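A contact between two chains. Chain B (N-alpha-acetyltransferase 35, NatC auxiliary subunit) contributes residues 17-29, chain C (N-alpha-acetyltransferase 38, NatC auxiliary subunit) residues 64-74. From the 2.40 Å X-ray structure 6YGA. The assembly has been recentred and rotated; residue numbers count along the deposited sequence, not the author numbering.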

ATOM      1  N   ASP B  17     -23.817  36.991 -14.820  1.00130.83           N
ATOM      2  CA  ASP B  17     -22.745  36.730 -15.777  1.00121.84           C
ATOM      3  C   ASP B  17     -23.293  36.439 -17.171  1.00118.81           C
ATOM      4  O   ASP B  17     -22.697  36.849 -18.174  1.00120.55           O
ATOM      5  CB  ASP B  17     -21.870  35.577 -15.283  1.00115.80           C
ATOM      6  CG  ASP B  17     -22.676  34.454 -14.660  1.00112.68           C
ATOM      7  OD1 ASP B  17     -23.870  34.665 -14.358  1.00113.86           O
ATOM      8  OD2 ASP B  17     -22.111  33.356 -14.473  1.00110.08           O
ATOM      9  N   PHE B  18     -24.428  35.750 -17.257  1.00114.47           N
ATOM     10  CA  PHE B  18     -25.035  35.418 -18.540  1.00114.95           C
ATOM     11  C   PHE B  18     -26.024  36.511 -18.929  1.00126.41           C
ATOM     12  O   PHE B  18     -26.953  36.814 -18.173  1.00126.18           O
ATOM     13  CB  PHE B  18     -25.728  34.058 -18.475  1.00106.01           C
ATOM     14  CG  PHE B  18     -24.799  32.922 -18.152  1.00 95.92           C
ATOM     15  CD1 PHE B  18     -24.660  32.473 -16.849  1.00 89.83           C
ATOM     16  CD2 PHE B  18     -24.061  32.306 -19.150  1.00 93.07           C
ATOM     17  CE1 PHE B  18     -23.805  31.428 -16.548  1.00 85.40           C
ATOM     18  CE2 PHE B  18     -23.203  31.259 -18.855  1.00 87.27           C
ATOM     19  CZ  PHE B  18     -23.075  30.821 -17.554  1.00 83.79           C
ATOM     20  N   ASP B  19     -25.824  37.096 -20.113  1.00139.52           N
ATOM     21  CA  ASP B  19     -26.659  38.216 -20.535  1.00146.10           C
ATOM     22  C   ASP B  19     -28.090  37.777 -20.819  1.00144.35           C
ATOM     23  O   ASP B  19     -29.042  38.492 -20.480  1.00145.26           O
ATOM     24  CB  ASP B  19     -26.049  38.893 -21.764  1.00155.14           C
ATOM     25  CG  ASP B  19     -24.828  39.732 -21.426  1.00159.22           C
ATOM     26  OD1 ASP B  19     -24.510  39.867 -20.226  1.00158.72           O
ATOM     27  OD2 ASP B  19     -24.187  40.259 -22.360  1.00161.99           O
ATOM     28  N   GLN B  20     -28.268  36.609 -21.432  1.00140.45           N
ATOM     29  CA  GLN B  20     -29.605  36.138 -21.780  1.00139.15           C
ATOM     30  C   GLN B  20     -29.650  34.621 -21.691  1.00132.83           C
ATOM     31  O   GLN B  20     -28.863  33.935 -22.348  1.00131.52           O
ATOM     32  CB  GLN B  20     -30.000  36.610 -23.181  1.00143.43           C
ATOM     33  CG  GLN B  20     -31.409  36.217 -23.585  1.00145.92           C
ATOM     34  CD  GLN B  20     -32.466  36.775 -22.653  1.00147.20           C
ATOM     35  OE1 GLN B  20     -32.268  37.809 -22.013  1.00146.98           O
ATOM     36  NE2 GLN B  20     -33.599  36.087 -22.568  1.00148.70           N
ATOM     37  N   LEU B  21     -30.577  34.105 -20.887  1.00128.39           N
ATOM     38  CA  LEU B  21     -30.745  32.672 -20.683  1.00121.47           C
ATOM     39  C   LEU B  21     -32.122  32.241 -21.162  1.00120.99           C
ATOM     40  O   LEU B  21     -33.116  32.932 -20.920  1.00124.83           O
ATOM     41  CB  LEU B  21     -30.574  32.298 -19.207  1.00115.53           C
ATOM     42  CG  LEU B  21     -29.168  32.402 -18.617  1.00110.29           C
ATOM     43  CD1 LEU B  21     -29.173  31.970 -17.164  1.00107.32           C
ATOM     44  CD2 LEU B  21     -28.193  31.558 -19.414  1.00108.40           C
ATOM     45  N   VAL B  22     -32.173  31.091 -21.831  1.00116.90           N
ATOM     46  CA  VAL B  22     -33.409  30.512 -22.345  1.00117.11           C
ATOM     47  C   VAL B  22     -33.624  29.163 -21.672  1.00115.03           C
ATOM     48  O   VAL B  22     -32.688  28.362 -21.564  1.00110.32           O
ATOM     49  CB  VAL B  22     -33.364  30.358 -23.876  1.00120.53           C
ATOM     50  CG1 VAL B  22     -34.665  29.768 -24.389  1.00124.25           C
ATOM     51  CG2 VAL B  22     -33.076  31.701 -24.539  1.00124.09           C
ATOM     52  N   ASP B  23     -34.850  28.920 -21.211  1.00119.38           N
ATOM     53  CA  ASP B  23     -35.204  27.627 -20.638  1.00118.84           C
ATOM     54  C   ASP B  23     -35.329  26.593 -21.750  1.00122.82           C
ATOM     55  O   ASP B  23     -36.028  26.816 -22.743  1.00125.79           O
ATOM     56  CB  ASP B  23     -36.514  27.731 -19.856  1.00115.76           C
ATOM     57  CG  ASP B  23     -36.847  26.464 -19.078  1.00108.32           C
ATOM     58  OD1 ASP B  23     -36.139  25.447 -19.234  1.00102.72           O
ATOM     59  OD2 ASP B  23     -37.824  26.489 -18.300  1.00 92.94           O
ATOM     60  N   VAL B  24     -34.646  25.460 -21.579  1.00122.62           N
ATOM     61  CA  VAL B  24     -34.634  24.393 -22.573  1.00124.09           C
ATOM     62  C   VAL B  24     -35.029  23.080 -21.900  1.00122.32           C
ATOM     63  O   VAL B  24     -34.711  21.992 -22.395  1.00122.28           O
ATOM     64  CB  VAL B  24     -33.253  24.288 -23.254  1.00124.12           C
ATOM     65  CG1 VAL B  24     -33.353  23.576 -24.599  1.00127.76           C
ATOM     66  CG2 VAL B  24     -32.645  25.670 -23.443  1.00126.06           C
ATOM     67  N   THR B  25     -35.732  23.170 -20.765  1.00117.77           N
ATOM     68  CA  THR B  25     -36.181  21.960 -20.081  1.00111.41           C
ATOM     69  C   THR B  25     -37.140  21.158 -20.953  1.00110.54           C
ATOM     70  O   THR B  25     -37.044  19.928 -21.030  1.00109.34           O
ATOM     71  CB  THR B  25     -36.849  22.310 -18.748  1.00108.56           C
ATOM     72  OG1 THR B  25     -35.946  23.072 -17.937  1.00105.59           O
ATOM     73  CG2 THR B  25     -37.242  21.045 -17.996  1.00105.81           C
ATOM     74  N   SER B  26     -38.062  21.843 -21.634  1.00111.20           N
ATOM     75  CA  SER B  26     -39.061  21.153 -22.444  1.00111.15           C
ATOM     76  C   SER B  26     -38.419  20.419 -23.615  1.00111.58           C
ATOM     77  O   SER B  26     -38.764  19.268 -23.904  1.00111.77           O
ATOM     78  CB  SER B  26     -40.104  22.152 -22.944  1.00112.25           C
ATOM     79  OG  SER B  26     -39.487  23.195 -23.678  1.00111.18           O
ATOM     80  N   LEU B  27     -37.488  21.080 -24.313  1.00112.07           N
ATOM     81  CA  LEU B  27     -36.832  20.446 -25.455  1.00112.25           C
ATOM     82  C   LEU B  27     -36.041  19.217 -25.025  1.00110.12           C
ATOM     83  O   LEU B  27     -35.973  18.225 -25.762  1.00109.33           O
ATOM     84  CB  LEU B  27     -35.918  21.447 -26.167  1.00110.80           C
ATOM     85  CG  LEU B  27     -35.067  20.877 -27.310  1.00108.70           C
ATOM     86  CD1 LEU B  27     -35.952  20.293 -28.403  1.00111.46           C
ATOM     87  CD2 LEU B  27     -34.114  21.920 -27.886  1.00108.02           C
ATOM     88  N   PHE B  28     -35.443  19.258 -23.834  1.00109.23           N
ATOM     89  CA  PHE B  28     -34.644  18.128 -23.370  1.00107.52           C
ATOM     90  C   PHE B  28     -35.502  16.892 -23.135  1.00110.62           C
ATOM     91  O   PHE B  28     -35.064  15.768 -23.404  1.00108.71           O
ATOM     92  CB  PHE B  28     -33.895  18.507 -22.093  1.00103.06           C
ATOM     93  CG  PHE B  28     -32.433  18.769 -22.307  1.00 99.45           C
ATOM     94  CD1 PHE B  28     -32.011  19.644 -23.297  1.00 99.87           C
ATOM     95  CD2 PHE B  28     -31.477  18.147 -21.520  1.00 96.58           C
ATOM     96  CE1 PHE B  28     -30.664  19.892 -23.503  1.00 97.70           C
ATOM     97  CE2 PHE B  28     -30.124  18.392 -21.720  1.00 94.44           C
ATOM     98  CZ  PHE B  28     -29.718  19.268 -22.715  1.00 95.28           C
ATOM     99  N   ASP B  29     -36.723  17.075 -22.628  1.00116.57           N
ATOM    100  CA  ASP B  29     -37.553  15.921 -22.303  1.00121.00           C
ATOM    101  C   ASP B  29     -38.133  15.280 -23.561  1.00124.75           C
ATOM    102  O   ASP B  29     -38.242  14.050 -23.638  1.00125.01           O
ATOM    103  CB  ASP B  29     -38.668  16.328 -21.338  1.00125.64           C
ATOM    104  CG  ASP B  29     -39.148  15.172 -20.474  1.00127.97           C
ATOM    105  OD1 ASP B  29     -38.875  14.006 -20.824  1.00127.85           O
ATOM    106  OD2 ASP B  29     -39.805  15.433 -19.443  1.00129.91           O
TER
ATOM    107  N   LYS C  64     -34.692  20.810 -11.404  1.00 93.96           N
ATOM    108  CA  LYS C  64     -35.840  21.703 -11.503  1.00 96.75           C
ATOM    109  C   LYS C  64     -35.988  22.249 -12.919  1.00 98.01           C
ATOM    110  O   LYS C  64     -37.085  22.230 -13.488  1.00101.43           O
ATOM    111  CB  LYS C  64     -35.714  22.846 -10.492  1.00 98.05           C
ATOM    112  CG  LYS C  64     -36.378  24.145 -10.929  1.00103.49           C
ATOM    113  CD  LYS C  64     -36.397  25.174  -9.808  1.00105.96           C
ATOM    114  CE  LYS C  64     -36.783  26.553 -10.324  1.00109.16           C
ATOM    115  NZ  LYS C  64     -35.706  27.151 -11.162  1.00107.42           N
ATOM    116  N   THR C  65     -34.890  22.720 -13.509  1.00 97.08           N
ATOM    117  CA  THR C  65     -34.943  23.292 -14.846  1.00 98.57           C
ATOM    118  C   THR C  65     -33.564  23.223 -15.487  1.00 95.94           C
ATOM    119  O   THR C  65     -32.546  23.088 -14.804  1.00 92.91           O
ATOM    120  CB  THR C  65     -35.440  24.740 -14.818  1.00101.99           C
ATOM    121  OG1 THR C  65     -35.525  25.238 -16.159  1.00104.19           O
ATOM    122  CG2 THR C  65     -34.484  25.611 -14.021  1.00100.83           C
ATOM    123  N   ILE C  66     -33.552  23.320 -16.813  1.00110.08           N
ATOM    124  CA  ILE C  66     -32.329  23.327 -17.606  1.00107.54           C
ATOM    125  C   ILE C  66     -32.344  24.573 -18.479  1.00111.40           C
ATOM    126  O   ILE C  66     -33.313  24.813 -19.209  1.00117.80           O
ATOM    127  CB  ILE C  66     -32.203  22.053 -18.463  1.00105.63           C
ATOM    128  CG1 ILE C  66     -32.207  20.809 -17.573  1.00 99.20           C
ATOM    129  CG2 ILE C  66     -30.931  22.089 -19.294  1.00104.74           C
ATOM    130  CD1 ILE C  66     -32.206  19.508 -18.346  1.00 94.70           C
HETATM  131  N   MSE C  67     -31.281  25.367 -18.398  1.00108.72           N
HETATM  132  CA  MSE C  67     -31.192  26.596 -19.179  1.00113.52           C
HETATM  133  C   MSE C  67     -29.835  26.741 -19.861  1.00110.77           C
HETATM  134  O   MSE C  67     -28.823  26.270 -19.346  1.00106.38           O
HETATM  135  CB  MSE C  67     -31.466  27.810 -18.292  1.00119.14           C
HETATM  136  CG  MSE C  67     -32.884  27.868 -17.759  1.00127.79           C
HETATM  137 SE   MSE C  67     -33.245  29.563 -16.878  1.00137.82          SE
HETATM  138  CE  MSE C  67     -35.081  29.225 -16.332  0.51142.97           C
ATOM    139  N   ILE C  68     -29.821  27.387 -21.027  1.00119.15           N
ATOM    140  CA  ILE C  68     -28.599  27.608 -21.789  1.00100.79           C
ATOM    141  C   ILE C  68     -28.534  29.076 -22.189  1.00111.08           C
ATOM    142  O   ILE C  68     -29.561  29.749 -22.324  1.00110.67           O
ATOM    143  CB  ILE C  68     -28.515  26.689 -23.034  1.00100.28           C
ATOM    144  CG1 ILE C  68     -27.089  26.650 -23.591  1.00 98.53           C
ATOM    145  CG2 ILE C  68     -29.480  27.147 -24.114  1.00106.59           C
ATOM    146  CD1 ILE C  68     -26.941  25.804 -24.843  1.00 98.68           C
ATOM    147  N   ASP C  69     -27.310  29.575 -22.356  1.00110.46           N
ATOM    148  CA  ASP C  69     -27.115  30.951 -22.795  1.00114.87           C
ATOM    149  C   ASP C  69     -27.706  31.144 -24.185  1.00119.92           C
ATOM    150  O   ASP C  69     -27.555  30.291 -25.064  1.00120.09           O
ATOM    151  CB  ASP C  69     -25.624  31.296 -22.805  1.00113.72           C
ATOM    152  CG  ASP C  69     -25.359  32.757 -22.485  1.00117.12           C
ATOM    153  OD1 ASP C  69     -26.219  33.399 -21.849  1.00118.46           O
ATOM    154  OD2 ASP C  69     -24.284  33.265 -22.869  1.00117.97           O
ATOM    155  N   LYS C  70     -28.394  32.270 -24.378  1.00125.44           N
ATOM    156  CA  LYS C  70     -28.965  32.567 -25.691  1.00131.76           C
ATOM    157  C   LYS C  70     -27.925  32.574 -26.804  1.00133.89           C
ATOM    158  O   LYS C  70     -28.153  31.905 -27.828  1.00132.29           O
ATOM    159  CB  LYS C  70     -29.728  33.895 -25.646  1.00139.22           C
ATOM    160  CG  LYS C  70     -29.898  34.537 -27.019  1.00147.89           C
ATOM    161  CD  LYS C  70     -30.137  36.033 -26.919  1.00154.22           C
ATOM    162  CE  LYS C  70     -30.048  36.697 -28.283  1.00161.22           C
ATOM    163  NZ  LYS C  70     -30.968  36.072 -29.273  1.00165.07           N
ATOM    164  N   PRO C  71     -26.788  33.283 -26.698  1.00137.30           N
ATOM    165  CA  PRO C  71     -25.834  33.253 -27.820  1.00128.22           C
ATOM    166  C   PRO C  71     -25.251  31.875 -28.075  1.00123.80           C
ATOM    167  O   PRO C  71     -25.003  31.519 -29.234  1.00126.05           O
ATOM    168  CB  PRO C  71     -24.759  34.263 -27.394  1.00128.68           C
ATOM    169  CG  PRO C  71     -24.831  34.285 -25.917  1.00124.77           C
ATOM    170  CD  PRO C  71     -26.297  34.148 -25.608  1.00125.66           C
ATOM    171  N   VAL C  72     -25.034  31.080 -27.025  1.00118.54           N
ATOM    172  CA  VAL C  72     -24.503  29.734 -27.214  1.00114.27           C
ATOM    173  C   VAL C  72     -25.528  28.849 -27.913  1.00114.29           C
ATOM    174  O   VAL C  72     -25.179  28.046 -28.786  1.00114.11           O
ATOM    175  CB  VAL C  72     -24.068  29.138 -25.862  1.00107.25           C
ATOM    176  CG1 VAL C  72     -23.514  27.731 -26.046  1.00104.59           C
ATOM    177  CG2 VAL C  72     -23.040  30.038 -25.195  1.00107.18           C
ATOM    178  N   LEU C  73     -26.807  28.996 -27.556  1.00115.72           N
ATOM    179  CA  LEU C  73     -27.850  28.145 -28.124  1.00120.35           C
ATOM    180  C   LEU C  73     -27.944  28.308 -29.637  1.00128.78           C
ATOM    181  O   LEU C  73     -28.026  27.319 -30.375  1.00127.20           O
ATOM    182  CB  LEU C  73     -29.196  28.461 -27.468  1.00121.09           C
ATOM    183  CG  LEU C  73     -30.454  27.904 -28.143  1.00124.05           C
ATOM    184  CD1 LEU C  73     -30.409  26.384 -28.220  1.00117.45           C
ATOM    185  CD2 LEU C  73     -31.706  28.372 -27.411  1.00124.24           C
ATOM    186  N   GLN C  74     -27.946  29.554 -30.118  1.00139.36           N
ATOM    187  CA  GLN C  74     -28.029  29.785 -31.557  1.00150.31           C
ATOM    188  C   GLN C  74     -26.782  29.285 -32.275  1.00156.98           C
ATOM    189  O   GLN C  74     -26.848  28.919 -33.454  1.00160.43           O
ATOM    190  CB  GLN C  74     -28.247  31.273 -31.838  1.00153.28           C
ATOM    191  CG  GLN C  74     -29.213  31.963 -30.878  1.00149.49           C
ATOM    192  CD  GLN C  74     -30.599  31.338 -30.865  1.00147.23           C
ATOM    193  OE1 GLN C  74     -31.016  30.691 -31.826  1.00147.91           O
ATOM    194  NE2 GLN C  74     -31.322  31.537 -29.769  1.00140.19           N
TER

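Five hydrogen bonds join the two stretches, and four of them run from backbone to backbone. Lys70(C) N donates to Gln20(B) O at 2.7 Å, and its N-H points almost straight at the acceptor. Val22(B) and Ile68(C) form a reciprocal pair: Val22(B) N to Ile68(C) O is 3.0 Å, and Ile68(C) N to Val22(B) O is 3.1 Å. Val24(B) N donates to Ile66(C) O at 2.8 Å. This is the pattern of an antiparallel sheet, in which strand 21-23 of chain B pairs with the end of a chain C strand. Leu21(B) faces Asp69(C) and Asp23(B) faces Met67(C) as the non-hydrogen-bonded pairs. Their CA atoms lie close, with Leu21(B) CA 4.5 Å from Asp69(C) CA and Asp23(B) CA 4.4 Å from Met67(C) CA. Met67(C) CA also lies 3.3 Å from Val22(B) O in a CA-H...O contact.

The fifth bond uses a side chain. Ile66(C) N donates to Thr25(B) OG1 at 2.7 Å. The hydroxyl thus continues the ladder where chain B has turned from strand into helix. Thr25(B) is itself held in place by Asp23(B): Thr25(B) N and Thr25(B) OG1 both donate to Asp23(B) OD1, at 2.8 and 2.7 Å. The OG1 therefore gives its proton to the carboxylate and accepts from the chain C backbone. Thr65(C) OG1 is also near, 2.8 Å from Thr25(B) OG1.

Not every short polar distance is a bond. Asp69(C) OD1 lies 2.7 Å from Gln20(B) O, but both atoms are acceptors. Asp69(C) sits at the N-cap position of the helix that begins at Lys70(C), yet its side chain makes no capping bond. Its carboxylate lies near the plane of the Phe18(B) ring, at the edge.

The side chains pack on both faces of the sheet. On the face of Leu21(B), Asp23(B), Met67(C) and Asp69(C), the Leu21(B) side chain reaches across, with CD2 3.6 Å from Asp69(C) CA. Met67(C) is selenomethionine; its SE is 4.5 Å from Leu21(B) CB, a looser contact.

Val22(B) and Ile68(C) point to the other face. Val22(B) CB is 4.4 Å from Leu73(C) CD2, so the chain C helix also contributes to the packing. Ile68(C) meets Val24(B), with their CG2 atoms 3.6 Å apart. One helical turn past Val24(B), Phe28(B) points toward chain C. Ile66(C) CD1 lies 3.5 Å from Phe28(B) CD2, while Ile66(C) CG2 sits over one ring face. Ile66(C) has the largest area covered by the opposing stretch.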